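Local coordinates for protein purine nucleoside phosphorylase (Thermus thermophilus, PDB 1ODI) that probably catalyses the reversible phosphorolysis of purine nucleosides, releasing the free base and a ribose 1-phosphate, at residues D97-E102 with S203-D208; G89-A94 with A177-A182; V17-D22 with Q61-G66. All coordinates share one frame; numbering follows the deposited sequence.

Contact 1: residues D97-E102 with S203-D208; sequences DLAPGE and SNRIGD. With ADN (adenosine), chain H.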
loop_
_atom_site.group_PDB
_atom_site.type_symbol
_atom_site.label_atom_id
_atom_site.label_comp_id
_atom_site.label_asym_id
_atom_site.label_seq_id
_atom_site.Cartn_x
_atom_site.Cartn_y
_atom_site.Cartn_z
ATOM N N ASP A 97 -24.193 -18.539 -12.426
ATOM C CA ASP A 97 -25.615 -18.376 -12.149
ATOM C C ASP A 97 -26.241 -17.089 -12.702
ATOM O O ASP A 97 -27.456 -17.034 -12.841
ATOM C CB ASP A 97 -25.834 -18.415 -10.648
ATOM C CG ASP A 97 -25.047 -17.323 -9.923
ATOM O OD1 ASP A 97 -23.816 -17.303 -10.093
ATOM O OD2 ASP A 97 -25.665 -16.526 -9.195
ATOM N N LEU A 98 -25.448 -16.068 -13.024
ATOM C CA LEU A 98 -26.019 -14.840 -13.565
ATOM C C LEU A 98 -25.995 -14.909 -15.097
ATOM O O LEU A 98 -24.925 -14.862 -15.702
ATOM C CB LEU A 98 -25.210 -13.658 -13.039
ATOM C CG LEU A 98 -25.750 -12.224 -13.103
ATOM C CD1 LEU A 98 -27.173 -12.182 -12.589
ATOM C CD2 LEU A 98 -24.853 -11.322 -12.262
ATOM N N ALA A 99 -27.173 -15.023 -15.711
ATOM C CA ALA A 99 -27.275 -15.143 -17.161
ATOM C C ALA A 99 -27.411 -13.813 -17.889
ATOM O O ALA A 99 -27.910 -12.824 -17.340
ATOM C CB ALA A 99 -28.447 -16.062 -17.525
ATOM N N PRO A 100 -26.973 -13.778 -19.156
ATOM C CA PRO A 100 -27.042 -12.563 -19.974
ATOM C C PRO A 100 -28.479 -12.080 -20.141
ATOM O O PRO A 100 -29.372 -12.866 -20.447
ATOM C CB PRO A 100 -26.413 -13.003 -21.291
ATOM C CG PRO A 100 -25.393 -14.014 -20.842
ATOM C CD PRO A 100 -26.177 -14.817 -19.836
ATOM N N GLY A 101 -28.695 -10.785 -19.935
ATOM C CA GLY A 101 -30.033 -10.236 -20.054
ATOM C C GLY A 101 -30.600 -9.883 -18.693
ATOM O O GLY A 101 -31.465 -9.017 -18.572
ATOM N N GLU A 102 -30.119 -10.553 -17.653
ATOM C CA GLU A 102 -30.606 -10.262 -16.312
ATOM C C GLU A 102 -30.206 -8.849 -15.923
ATOM O O GLU A 102 -29.176 -8.336 -16.376
ATOM C CB GLU A 102 -30.039 -11.251 -15.299
ATOM C CG GLU A 102 -30.678 -12.624 -15.350
ATOM C CD GLU A 102 -30.253 -13.505 -14.183
ATOM O OE1 GLU A 102 -30.469 -13.100 -13.014
ATOM O OE2 GLU A 102 -29.707 -14.601 -14.435
ATOM N N SER A 203 -24.284 -8.594 -20.061
ATOM C CA SER A 203 -24.124 -8.832 -21.496
ATOM C C SER A 203 -23.200 -10.008 -21.790
ATOM O O SER A 203 -23.074 -10.446 -22.937
ATOM C CB SER A 203 -23.593 -7.573 -22.183
ATOM O OG SER A 203 -22.396 -7.137 -21.577
ATOM N N ASN A 204 -22.568 -10.528 -20.745
ATOM C CA ASN A 204 -21.653 -11.648 -20.903
ATOM C C ASN A 204 -21.153 -12.183 -19.568
ATOM O O ASN A 204 -21.301 -11.547 -18.517
ATOM C CB ASN A 204 -20.454 -11.201 -21.726
ATOM C CG ASN A 204 -19.584 -10.199 -20.981
ATOM O OD1 ASN A 204 -18.609 -10.569 -20.327
ATOM N ND2 ASN A 204 -19.946 -8.925 -21.060
ATOM N N ARG A 205 -20.575 -13.373 -19.619
ATOM C CA ARG A 205 -19.990 -13.979 -18.436
ATOM C C ARG A 205 -18.494 -13.691 -18.617
ATOM O O ARG A 205 -17.984 -13.725 -19.735
ATOM C CB ARG A 205 -20.272 -15.490 -18.395
ATOM C CG ARG A 205 -21.759 -15.833 -18.329
ATOM C CD ARG A 205 -21.981 -17.283 -17.926
ATOM N NE ARG A 205 -23.385 -17.588 -17.655
ATOM C CZ ARG A 205 -24.297 -17.850 -18.590
ATOM N NH1 ARG A 205 -23.958 -17.846 -19.876
ATOM N NH2 ARG A 205 -25.547 -18.132 -18.234
ATOM N N ILE A 206 -17.797 -13.380 -17.532
ATOM C CA ILE A 206 -16.379 -13.066 -17.634
ATOM C C ILE A 206 -15.588 -14.180 -18.305
ATOM O O ILE A 206 -15.659 -15.339 -17.902
ATOM C CB ILE A 206 -15.774 -12.773 -16.244
ATOM C CG1 ILE A 206 -16.280 -11.416 -15.733
ATOM C CG2 ILE A 206 -14.249 -12.793 -16.317
ATOM C CD1 ILE A 206 -15.453 -10.211 -16.155
ATOM N N GLY A 207 -14.834 -13.810 -19.337
ATOM C CA GLY A 207 -14.027 -14.780 -20.055
ATOM C C GLY A 207 -14.575 -15.144 -21.420
ATOM O O GLY A 207 -13.902 -15.821 -22.200
ATOM N N ASP A 208 -15.798 -14.702 -21.709
ATOM C CA ASP A 208 -16.425 -14.990 -22.995
ATOM C C ASP A 208 -15.718 -14.244 -24.119
ATOM O O ASP A 208 -15.384 -13.062 -23.982
ATOM C CB ASP A 208 -17.908 -14.599 -22.986
ATOM C CG ASP A 208 -18.741 -15.480 -22.076
ATOM O OD1 ASP A 208 -18.283 -16.598 -21.757
ATOM O OD2 ASP A 208 -19.855 -15.061 -21.693
HETATM O "O5'" ADN H . -17.341 -3.641 -22.839
HETATM C "C5'" ADN H . -16.774 -3.135 -21.646
HETATM C "C4'" ADN H . -17.749 -2.030 -21.194
HETATM O "O4'" ADN H . -19.113 -2.512 -20.887
HETATM C "C3'" ADN H . -17.301 -1.366 -19.904
HETATM O "O3'" ADN H . -17.538 0.045 -20.080
HETATM C "C2'" ADN H . -18.163 -1.968 -18.767
HETATM O "O2'" ADN H . -18.806 -0.997 -17.946
HETATM C "C1'" ADN H . -19.104 -2.959 -19.519
HETATM N N9 ADN H . -18.747 -4.429 -19.408
HETATM C C8 ADN H . -19.482 -5.475 -19.997
HETATM N N7 ADN H . -19.008 -6.678 -19.796
HETATM C C5 ADN H . -17.873 -6.456 -19.017
HETATM C C6 ADN H . -16.873 -7.349 -18.445
HETATM N N6 ADN H . -16.910 -8.675 -18.605
HETATM N N1 ADN H . -15.856 -6.778 -17.711
HETATM C C2 ADN H . -15.809 -5.426 -17.545
HETATM N N3 ADN H . -16.681 -4.499 -18.031
HETATM C C4 ADN H . -17.688 -5.077 -18.761
#
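P100 sets its CD over one face of the R205 guanidinium, offset toward the rim, 3.7 Å from R205 NH2. The proline and the arginine chain cross at about a right angle. R205 runs extended from CG to NE, which carries its NH2 to 3.6 Å from A99 CB. Its NE passes L98 O obliquely at 3.7 Å without bonding and is held, weakly, by S96 O. Both partners sit at type II beta turns, A99-E102 and R205-D208, each with a glycine third. The last side chain of each turn reaches back to the first amide: E102 OE2 accepts A99 N at 2.9 Å, and D208 OD2 accepts R205 N at 2.8 Å, both met from above the carboxylate plane. Away from P100, N204 faces the bound adenosine, its CG set between backbone N and carbonyl carbon (chi1 68°). N204 ND2 donates to N7 of the base at 2.7 Å, while N204 OD1 receives the base N6 at 3.1 Å, a two-point grip on the Hoogsteen edge. ND2 also donates to S203 OG, 3.1 Å away and tilted slightly from the amide plane. In place of N204, a leucine would probably leave N7 and N6 of the base without these partners and free it to shift in its pocket. Backbone bonds from S203 to A91 and from N204 to A93 fix this strand end beside strand 84-93.

Contact 2: residues G89-A94 with A177-A182; sequences GTAGAA and AFEMEA. With ADN (adenosine), chain H; SO4 (sulfate ion), chain G.
F178 turns the edge of its ring to A94, whose CB lies 3.9 Å from F178 CE1, close to the ring plane. With CG anti to the carbonyl carbon (chi1 -72°), the ring goes to the side of the sheet that carries the adenine, and W170 meets it at a steep angle. A177 points to the other side, where its CB packs 3.8 Å from A91 CB. Between these side chains the strands 84-93 and 175-179 pair antiparallel: G92 and F178 form a hydrogen-bonded pair, with G92 N donating to F178 O and F178 N to G92 O, each at 2.9 Å. The neighbouring A93-A177 pair is non-hydrogen-bonded. G92 has to lack a side chain, because a CB would run into N6 of the adenosine. E179 starts alongside T90 O with its CB, then bends at chi2 (97°) and leads away; its OE1 accepts the amides of E181 and A182 as well as S155 OG. R87 pairs with both acids, its NE with E179 OE2 and its NH2 with E181 OE2. Thus E179 positions the turn from which E181 reaches the ribose, its OE1 2.8 Å from O3' of the nucleoside. M180 N donates to the ribose O2' at 2.9 Å, and M180 lays its bent side chain along the sugar and purine. On the opposite strand T90 OG1 donates to O3 of the sulfate at 2.8 Å, and T90 N to O1. That sulfate oxygen O1 stands 3.3 Å from C1' of the adenosine, consistent with the sulfate standing in for the phosphate that would attack the glycosidic carbon.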
loop_
_atom_site.group_PDB
_atom_site.type_symbol
_atom_site.label_atom_id
_atom_site.label_comp_id
_atom_site.label_asym_id
_atom_site.label_seq_id
_atom_site.Cartn_x
_atom_site.Cartn_y
_atom_site.Cartn_z
ATOM N N GLY A 89 -25.800 0.753 -17.885
ATOM C CA GLY A 89 -24.776 0.061 -18.654
ATOM C C GLY A 89 -24.898 -1.449 -18.708
ATOM O O GLY A 89 -25.954 -2.017 -18.439
ATOM N N THR A 90 -23.808 -2.106 -19.078
ATOM C CA THR A 90 -23.784 -3.559 -19.143
ATOM C C THR A 90 -22.644 -4.025 -18.248
ATOM O O THR A 90 -21.802 -3.221 -17.859
ATOM C CB THR A 90 -23.551 -4.054 -20.586
ATOM O OG1 THR A 90 -22.270 -3.618 -21.044
ATOM C CG2 THR A 90 -24.616 -3.493 -21.519
ATOM N N ALA A 91 -22.620 -5.312 -17.916
ATOM C CA ALA A 91 -21.570 -5.857 -17.058
ATOM C C ALA A 91 -21.328 -7.342 -17.326
ATOM O O ALA A 91 -22.143 -8.007 -17.963
ATOM C CB ALA A 91 -21.934 -5.638 -15.581
ATOM N N GLY A 92 -20.195 -7.846 -16.843
ATOM C CA GLY A 92 -19.862 -9.247 -17.027
ATOM C C GLY A 92 -20.075 -10.032 -15.749
ATOM O O GLY A 92 -19.488 -9.694 -14.722
ATOM N N ALA A 93 -20.912 -11.070 -15.806
ATOM C CA ALA A 93 -21.210 -11.900 -14.629
ATOM C C ALA A 93 -19.972 -12.555 -14.010
ATOM O O ALA A 93 -19.131 -13.121 -14.713
ATOM C CB ALA A 93 -22.228 -12.965 -14.995
ATOM N N ALA A 94 -19.871 -12.481 -12.686
ATOM C CA ALA A 94 -18.732 -13.045 -11.965
ATOM C C ALA A 94 -18.913 -14.533 -11.714
ATOM O O ALA A 94 -17.949 -15.243 -11.436
ATOM C CB ALA A 94 -18.536 -12.319 -10.646
ATOM N N ALA A 177 -21.046 -8.827 -10.601
ATOM C CA ALA A 177 -20.515 -8.614 -11.942
ATOM C C ALA A 177 -19.470 -7.507 -11.991
ATOM O O ALA A 177 -19.361 -6.687 -11.075
ATOM C CB ALA A 177 -21.657 -8.295 -12.911
ATOM N N PHE A 178 -18.705 -7.492 -13.077
ATOM C CA PHE A 178 -17.675 -6.497 -13.257
ATOM C C PHE A 178 -18.071 -5.527 -14.340
ATOM O O PHE A 178 -18.571 -5.925 -15.391
ATOM C CB PHE A 178 -16.337 -7.143 -13.636
ATOM C CG PHE A 178 -15.683 -7.884 -12.513
ATOM C CD1 PHE A 178 -16.183 -9.113 -12.089
ATOM C CD2 PHE A 178 -14.598 -7.331 -11.842
ATOM C CE1 PHE A 178 -15.611 -9.782 -11.003
ATOM C CE2 PHE A 178 -14.019 -7.990 -10.756
ATOM C CZ PHE A 178 -14.530 -9.219 -10.335
ATOM N N GLU A 179 -17.851 -4.248 -14.061
ATOM C CA GLU A 179 -18.130 -3.190 -15.010
ATOM C C GLU A 179 -17.057 -2.114 -14.793
ATOM O O GLU A 179 -16.174 -2.294 -13.949
ATOM C CB GLU A 179 -19.563 -2.676 -14.833
ATOM C CG GLU A 179 -19.945 -2.297 -13.437
ATOM C CD GLU A 179 -19.812 -0.822 -13.213
ATOM O OE1 GLU A 179 -18.822 -0.404 -12.582
ATOM O OE2 GLU A 179 -20.698 -0.081 -13.685
ATOM N N MET A 180 -17.119 -1.011 -15.535
ATOM C CA MET A 180 -16.067 -0.002 -15.437
ATOM C C MET A 180 -16.441 1.466 -15.243
ATOM O O MET A 180 -15.750 2.340 -15.767
ATOM C CB MET A 180 -15.178 -0.100 -16.682
ATOM C CG MET A 180 -14.579 -1.480 -16.930
ATOM S SD MET A 180 -13.796 -1.628 -18.565
ATOM C CE MET A 180 -12.348 -0.576 -18.352
ATOM N N GLU A 181 -17.510 1.760 -14.511
ATOM C CA GLU A 181 -17.855 3.161 -14.312
ATOM C C GLU A 181 -18.512 3.498 -12.980
ATOM O O GLU A 181 -18.318 4.595 -12.456
ATOM C CB GLU A 181 -18.761 3.662 -15.448
ATOM C CG GLU A 181 -18.084 3.794 -16.801
ATOM C CD GLU A 181 -18.204 2.536 -17.638
ATOM O OE1 GLU A 181 -17.366 2.328 -18.554
ATOM O OE2 GLU A 181 -19.148 1.763 -17.382
ATOM N N ALA A 182 -19.264 2.554 -12.424
ATOM C CA ALA A 182 -20.012 2.785 -11.190
ATOM C C ALA A 182 -19.304 3.424 -9.994
ATOM O O ALA A 182 -19.722 4.488 -9.530
ATOM C CB ALA A 182 -20.712 1.491 -10.760
HETATM O "O5'" ADN H . -17.341 -3.641 -22.839
HETATM C "C5'" ADN H . -16.774 -3.135 -21.646
HETATM C "C4'" ADN H . -17.749 -2.030 -21.194
HETATM O "O4'" ADN H . -19.113 -2.512 -20.887
HETATM C "C3'" ADN H . -17.301 -1.366 -19.904
HETATM O "O3'" ADN H . -17.538 0.045 -20.080
HETATM C "C2'" ADN H . -18.163 -1.968 -18.767
HETATM O "O2'" ADN H . -18.806 -0.997 -17.946
HETATM C "C1'" ADN H . -19.104 -2.959 -19.519
HETATM N N9 ADN H . -18.747 -4.429 -19.408
HETATM C C8 ADN H . -19.482 -5.475 -19.997
HETATM N N7 ADN H . -19.008 -6.678 -19.796
HETATM C C5 ADN H . -17.873 -6.456 -19.017
HETATM C C6 ADN H . -16.873 -7.349 -18.445
HETATM N N6 ADN H . -16.910 -8.675 -18.605
HETATM N N1 ADN H . -15.856 -6.778 -17.711
HETATM C C2 ADN H . -15.809 -5.426 -17.545
HETATM N N3 ADN H . -16.681 -4.499 -18.031
HETATM C C4 ADN H . -17.688 -5.077 -18.761
HETATM S S SO4 G . -21.465 0.131 -20.857
HETATM O O1 SO4 G . -21.269 -0.407 -19.500
HETATM O O2 SO4 G . -22.433 1.240 -20.807
HETATM O O3 SO4 G . -21.972 -0.940 -21.736
HETATM O O4 SO4 G . -20.186 0.635 -21.389
#

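Contact 3: residues V17-D22 with Q61-G66; sequences VLLPGD and QTTGMG. With ADN (adenosine), chain H; SO4 (sulfate ion), chain G.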
loop_
_atom_site.group_PDB
_atom_site.type_symbol
_atom_site.label_atom_id
_atom_site.label_comp_id
_atom_site.label_asym_id
_atom_site.label_seq_id
_atom_site.Cartn_x
_atom_site.Cartn_y
_atom_site.Cartn_z
ATOM N N VAL A 17 -30.385 12.706 -15.676
ATOM C CA VAL A 17 -29.553 12.202 -16.767
ATOM C C VAL A 17 -29.248 10.704 -16.699
ATOM O O VAL A 17 -28.847 10.195 -15.657
ATOM C CB VAL A 17 -28.190 12.953 -16.805
ATOM C CG1 VAL A 17 -27.421 12.594 -18.063
ATOM C CG2 VAL A 17 -28.413 14.453 -16.730
ATOM N N LEU A 18 -29.455 10.003 -17.813
ATOM C CA LEU A 18 -29.133 8.580 -17.895
ATOM C C LEU A 18 -27.729 8.558 -18.475
ATOM O O LEU A 18 -27.425 9.324 -19.394
ATOM C CB LEU A 18 -30.070 7.820 -18.837
ATOM C CG LEU A 18 -31.553 7.666 -18.483
ATOM C CD1 LEU A 18 -32.062 6.445 -19.219
ATOM C CD2 LEU A 18 -31.771 7.493 -16.989
ATOM N N LEU A 19 -26.885 7.680 -17.940
ATOM C CA LEU A 19 -25.497 7.585 -18.361
ATOM C C LEU A 19 -25.065 6.243 -18.955
ATOM O O LEU A 19 -24.590 5.354 -18.234
ATOM C CB LEU A 19 -24.582 7.919 -17.173
ATOM C CG LEU A 19 -24.725 9.293 -16.509
ATOM C CD1 LEU A 19 -23.999 9.300 -15.174
ATOM C CD2 LEU A 19 -24.169 10.367 -17.427
ATOM N N PRO A 20 -25.256 6.062 -20.271
ATOM C CA PRO A 20 -24.836 4.801 -20.887
ATOM C C PRO A 20 -23.357 4.998 -21.196
ATOM O O PRO A 20 -22.889 6.144 -21.263
ATOM C CB PRO A 20 -25.689 4.735 -22.150
ATOM C CG PRO A 20 -25.807 6.184 -22.531
ATOM C CD PRO A 20 -26.091 6.845 -21.196
ATOM N N GLY A 21 -22.617 3.907 -21.375
ATOM C CA GLY A 21 -21.198 4.028 -21.677
ATOM C C GLY A 21 -20.933 4.139 -23.169
ATOM O O GLY A 21 -20.013 4.827 -23.612
ATOM N N ASP A 22 -21.763 3.459 -23.948
ATOM C CA ASP A 22 -21.636 3.444 -25.393
ATOM C C ASP A 22 -22.508 4.502 -26.072
ATOM O O ASP A 22 -23.719 4.556 -25.855
ATOM C CB ASP A 22 -21.986 2.033 -25.888
ATOM C CG ASP A 22 -22.190 1.962 -27.383
ATOM O OD1 ASP A 22 -21.485 2.676 -28.123
ATOM O OD2 ASP A 22 -23.049 1.172 -27.821
ATOM N N GLN A 61 -26.508 11.093 -21.590
ATOM C CA GLN A 61 -25.113 11.422 -21.880
ATOM C C GLN A 61 -24.211 10.201 -21.986
ATOM O O GLN A 61 -24.289 9.290 -21.168
ATOM C CB GLN A 61 -24.567 12.358 -20.790
ATOM C CG GLN A 61 -23.108 12.744 -20.950
ATOM C CD GLN A 61 -22.835 13.446 -22.266
ATOM O OE1 GLN A 61 -23.465 14.453 -22.588
ATOM N NE2 GLN A 61 -21.890 12.919 -23.037
ATOM N N THR A 62 -23.356 10.192 -23.002
ATOM C CA THR A 62 -22.421 9.100 -23.196
ATOM C C THR A 62 -21.249 9.342 -22.253
ATOM O O THR A 62 -20.727 10.462 -22.172
ATOM C CB THR A 62 -21.898 9.061 -24.634
ATOM O OG1 THR A 62 -22.975 8.773 -25.535
ATOM C CG2 THR A 62 -20.835 7.994 -24.772
ATOM N N THR A 63 -20.828 8.301 -21.542
ATOM C CA THR A 63 -19.722 8.442 -20.600
ATOM C C THR A 63 -18.395 7.934 -21.148
ATOM O O THR A 63 -17.335 8.423 -20.764
ATOM C CB THR A 63 -19.992 7.670 -19.290
ATOM O OG1 THR A 63 -20.047 6.268 -19.572
ATOM C CG2 THR A 63 -21.311 8.105 -18.665
ATOM N N GLY A 64 -18.462 6.966 -22.055
ATOM C CA GLY A 64 -17.252 6.377 -22.590
ATOM C C GLY A 64 -16.973 5.206 -21.663
ATOM O O GLY A 64 -17.762 4.963 -20.750
ATOM N N MET A 65 -15.877 4.485 -21.874
ATOM C CA MET A 65 -15.547 3.346 -21.021
ATOM C C MET A 65 -14.452 3.690 -20.010
ATOM O O MET A 65 -13.443 4.310 -20.355
ATOM C CB MET A 65 -15.071 2.154 -21.866
ATOM C CG MET A 65 -16.029 1.703 -22.937
ATOM S SD MET A 65 -15.479 0.199 -23.786
ATOM C CE MET A 65 -14.149 0.881 -24.851
ATOM N N GLY A 66 -14.646 3.269 -18.765
ATOM C CA GLY A 66 -13.645 3.522 -17.746
ATOM C C GLY A 66 -13.980 4.703 -16.875
ATOM O O GLY A 66 -14.505 5.708 -17.360
HETATM O "O5'" ADN H . -17.341 -3.641 -22.839
HETATM C "C5'" ADN H . -16.774 -3.135 -21.646
HETATM C "C4'" ADN H . -17.749 -2.030 -21.194
HETATM O "O4'" ADN H . -19.113 -2.512 -20.887
HETATM C "C3'" ADN H . -17.301 -1.366 -19.904
HETATM O "O3'" ADN H . -17.538 0.045 -20.080
HETATM C "C2'" ADN H . -18.163 -1.968 -18.767
HETATM O "O2'" ADN H . -18.806 -0.997 -17.946
HETATM C "C1'" ADN H . -19.104 -2.959 -19.519
HETATM N N9 ADN H . -18.747 -4.429 -19.408
HETATM C C8 ADN H . -19.482 -5.475 -19.997
HETATM N N7 ADN H . -19.008 -6.678 -19.796
HETATM C C5 ADN H . -17.873 -6.456 -19.017
HETATM C C6 ADN H . -16.873 -7.349 -18.445
HETATM N N6 ADN H . -16.910 -8.675 -18.605
HETATM N N1 ADN H . -15.856 -6.778 -17.711
HETATM C C2 ADN H . -15.809 -5.426 -17.545
HETATM N N3 ADN H . -16.681 -4.499 -18.031
HETATM C C4 ADN H . -17.688 -5.077 -18.761
HETATM S S SO4 G . -21.465 0.131 -20.857
HETATM O O1 SO4 G . -21.269 -0.407 -19.500
HETATM O O2 SO4 G . -22.433 1.240 -20.807
HETATM O O3 SO4 G . -21.972 -0.940 -21.736
HETATM O O4 SO4 G . -20.186 0.635 -21.389
HETATM O O HOH W 1 -21.861 4.970 -18.098
#
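T63 holds its OG1 between backbone N and carbonyl carbon (chi1 65°), a setting that brings the hydroxyl to 3.3 Å from G21 CA and lays T63 CG2 3.6 Å from L19 CB. The L19 and T63 side chains cross at about a right angle. Q61 has its CG anti to the backbone N (chi1 178°); its CB packs against V17 CG1 and L19 CD2, and the chain lies side by side with V17, while its amide bends away. There NE2 donates to T62 O and L46 O, and OE1 meets Y40 OH. The parallel pairing of strands 16-19 and 56-61 is carried here by Q61 N to L18 O at 3.0 Å, nearly straight down the carbonyl; past it, T63 N bonds P20 O, also at 3.0 Å. A weak third bond joins G64 N to G21 O. T63 OG1 donates to G64 O at 2.9 Å, on a lone pair, and accepts from a water that donates as well to L19 O. T62 CG2 covers G21 O, and T62 OG1 is bonded to W47 O. Strands 16-19 and 56-61 of the phosphorylase core each lead into a helix, D22 capping G24 N at the start of one and G66 standing at the N-cap of the other. G21 N donates to O2 of the sulfate at 2.7 Å, and a CB on this glycine would collide with the ion. With R25, R87 and R44 of the second subunit also bonded to the sulfate, this bend forms part of an anion pocket that probably receives the substrate phosphate.

How the contacts relate
From the N terminus, contact 3 comes first: it closes a loop of 38 residues and joins two neighbouring parallel strands and the turns after them before either other contact opens. Contacts 2 and 1 then cross: 89-94 opens, 97-102 opens, and 177-182 closes contact 2 before 203-208 closes contact 1. Contact 2 pairs strand 84-93 with 175-179; contact 1 ties the following loop to the end of strand 195-205. Strand 84-93 is shared ground, lying in the sheet beside 16-19, 175-179 and 195-205. Contacts 2 and 3 touch where E181 OE1 accepts G66 N and both line the sulfate. Contact 1, about 20 Å from contact 3 between centres, reaches the same adenosine at its base.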